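Local coordinates for defensin (Pachyrhizus erosus, PDB 3PSM), which is a dimeric plant defensin of the gamma-thionin family that acts against fungi as an antimicrobial protein, at the interface of chains A and B. Numbering follows the deposited sequence. Chains: chain A/B, Defensin.

The interface of chains A and B. Residues chain A 18-19, 21-22, 25-26; chain B 6, 36, 38, 40, 42.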
loop_
_atom_site.group_PDB
_atom_site.type_symbol
_atom_site.label_atom_id
_atom_site.label_comp_id
_atom_site.label_asym_id
_atom_site.label_seq_id
_atom_site.Cartn_x
_atom_site.Cartn_y
_atom_site.Cartn_z
ATOM N N GLY A 18 -5.363 -1.011 -1.553
ATOM C CA GLY A 18 -3.961 -1.024 -1.922
ATOM C C GLY A 18 -3.621 -0.047 -2.992
ATOM O O GLY A 18 -2.594 0.634 -2.959
ATOM N N SER A 19 -4.489 0.114 -4.024
ATOM C CA SER A 19 -4.206 1.071 -5.078
ATOM C C SER A 19 -4.127 2.509 -4.501
ATOM O O SER A 19 -3.270 3.308 -4.916
ATOM C CB SER A 19 -5.235 1.032 -6.182
ATOM O OG SER A 19 -6.530 1.466 -5.789
ATOM N N ASP A 21 -3.597 3.388 -1.203
ATOM C CA ASP A 21 -2.458 3.496 -0.280
ATOM C C ASP A 21 -1.160 3.681 -1.038
ATOM O O ASP A 21 -0.308 4.488 -0.659
ATOM C CB ASP A 21 -2.430 2.261 0.611
ATOM C CG ASP A 21 -1.646 2.406 1.887
ATOM O OD1 ASP A 21 -1.639 3.504 2.470
ATOM O OD2 ASP A 21 -1.039 1.389 2.307
ATOM N N ASP A 22 -0.994 2.951 -2.145
ATOM C CA ASP A 22 0.158 3.107 -3.018
ATOM C C ASP A 22 0.254 4.543 -3.512
ATOM O O ASP A 22 1.268 5.223 -3.380
ATOM C CB ASP A 22 0.034 2.105 -4.175
ATOM C CG ASP A 22 1.009 2.240 -5.307
ATOM O OD1 ASP A 22 2.081 2.843 -5.108
ATOM O OD2 ASP A 22 0.678 1.782 -6.433
ATOM N N LYS A 25 0.996 7.034 -0.524
ATOM C CA LYS A 25 2.349 6.894 0.017
ATOM C C LYS A 25 3.404 7.274 -1.006
ATOM O O LYS A 25 4.416 7.906 -0.658
ATOM C CB LYS A 25 2.578 5.467 0.505
ATOM C CG LYS A 25 1.871 5.120 1.775
ATOM C CD LYS A 25 1.955 3.654 2.143
ATOM C CE LYS A 25 1.488 3.406 3.582
ATOM N NZ LYS A 25 1.206 2.011 3.876
ATOM N N ASN A 26 3.245 6.823 -2.236
ATOM C CA ASN A 26 4.333 6.840 -3.227
ATOM C C ASN A 26 4.250 7.924 -4.239
ATOM O O ASN A 26 5.300 8.268 -4.825
ATOM C CB ASN A 26 4.407 5.464 -3.914
ATOM C CG ASN A 26 4.692 4.391 -2.902
ATOM O OD1 ASN A 26 5.612 4.561 -2.058
ATOM N ND2 ASN A 26 3.965 3.303 -2.952
ATOM N N LEU B 6 4.939 -1.420 -1.087
ATOM C CA LEU B 6 4.994 -2.440 -2.122
ATOM C C LEU B 6 6.335 -3.149 -2.092
ATOM O O LEU B 6 7.392 -2.545 -1.879
ATOM C CB LEU B 6 4.787 -1.795 -3.458
ATOM C CG LEU B 6 3.334 -1.400 -3.786
ATOM C CD1 LEU B 6 3.275 -0.437 -4.945
ATOM C CD2 LEU B 6 2.493 -2.645 -4.050
ATOM N N ARG B 36 -2.377 -7.802 -0.768
ATOM C CA ARG B 36 -3.499 -6.917 -0.500
ATOM C C ARG B 36 -4.528 -7.006 -1.597
ATOM O O ARG B 36 -4.441 -7.806 -2.504
ATOM C CB ARG B 36 -2.988 -5.471 -0.248
ATOM C CG ARG B 36 -2.209 -5.377 1.038
ATOM C CD ARG B 36 -1.765 -3.979 1.340
ATOM N NE ARG B 36 -2.921 -3.144 1.692
ATOM C CZ ARG B 36 -2.827 -1.840 1.880
ATOM N NH1 ARG B 36 -1.679 -1.227 1.700
ATOM N NH2 ARG B 36 -3.887 -1.155 2.233
ATOM N N ASP B 38 -5.268 -5.179 -3.962
ATOM C CA ASP B 38 -4.747 -4.858 -5.261
ATOM C C ASP B 38 -4.048 -6.047 -5.939
ATOM O O ASP B 38 -3.534 -5.949 -7.054
ATOM C CB ASP B 38 -3.807 -3.651 -5.192
ATOM C CG ASP B 38 -2.648 -3.855 -4.237
ATOM O OD1 ASP B 38 -2.529 -4.908 -3.587
ATOM O OD2 ASP B 38 -1.837 -2.882 -4.194
ATOM N N ARG B 40 -1.235 -7.199 -5.153
ATOM C CA ARG B 40 0.195 -6.956 -5.084
ATOM C C ARG B 40 0.705 -7.406 -3.739
ATOM O O ARG B 40 -0.023 -7.524 -2.746
ATOM C CB ARG B 40 0.516 -5.505 -5.406
ATOM C CG ARG B 40 0.189 -5.191 -6.873
ATOM C CD ARG B 40 0.598 -3.787 -7.229
ATOM N NE ARG B 40 -0.168 -2.792 -6.579
ATOM C CZ ARG B 40 -0.129 -1.492 -6.736
ATOM N NH1 ARG B 40 0.679 -0.917 -7.640
ATOM N NH2 ARG B 40 -0.859 -0.586 -6.125
ATOM N N TRP B 42 2.902 -6.685 -0.484
ATOM C CA TRP B 42 3.294 -5.583 0.364
ATOM C C TRP B 42 4.151 -6.091 1.510
ATOM O O TRP B 42 3.757 -7.034 2.222
ATOM C CB TRP B 42 2.046 -4.871 0.918
ATOM C CG TRP B 42 1.250 -4.134 -0.112
ATOM C CD1 TRP B 42 0.503 -4.658 -1.118
ATOM C CD2 TRP B 42 1.131 -2.703 -0.198
ATOM N NE1 TRP B 42 -0.080 -3.658 -1.793
ATOM C CE2 TRP B 42 0.278 -2.424 -1.280
ATOM C CE3 TRP B 42 1.641 -1.633 0.553
ATOM C CZ2 TRP B 42 -0.062 -1.129 -1.637
ATOM C CZ3 TRP B 42 1.298 -0.362 0.182
ATOM C CH2 TRP B 42 0.442 -0.108 -0.909
#
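The indole of B:Trp42 meets helix 17-27 of chain A rim first, its CZ2 lying 3.4 Å from the backbone oxygen of A:Gly18, with A:Asp22 N and B:Asp38 CG at the ring edge. This is part of the dimer interface, not an exact two-fold: the helix packs against strands 2-6 and 41-46 of chain B and the loop between strands 32-35 and 41-46. One indole face carries B:Arg36 NH1 near its rim; the opposite face carries B:Leu6 CD2, also offset. Leucine's branching suits it: CD2 also lies over a face of the B:Arg40 guanidinium, which has B:Asp38 CG at its edge, while CD1 sits 3.5 Å from A:Asp22 OD1. The B:Arg36 guanidinium has A:Asp21 CG at its edge and A:Gly18 CA over its centre, 4.0 Å above the plane. Glycine, without a side chain, lets flat groups approach the helix backbone.

Two helix neighbours lie to either side of the indole rim. Each has CG anti to its backbone N (chi1 -160° for A:Asp21, 171° for A:Asp22), bringing its carboxylate to an arginine, a flat cation with several N-H donors. B:Arg36 NH1 reaches A:Asp21 OD2 on the anti side at 2.8 Å, a fairly straight hydrogen bond (163° at H) and salt bridge; A:Lys25 NZ takes the syn side. This shared oxygen probably eases the closeness of two cationic groups. B:Arg40 grips A:Asp22 end-on: NH2 (2.8 Å) and NH1 both donate to OD2 from the same face of the carboxylate, whose OD1 accepts a hydrogen bond from A:Asn26 ND2 on its anti side.

B:Asp38, which itself brushes A:Gly18, positions B:Arg40 and B:Trp42, a broad ring with an N-H to fix it. Its OD2 accepts a hydrogen bond from B:Arg40 NE above the carboxylate plane and, with its syn lone pair, one from B:Trp42 NE1 at 3.1 Å.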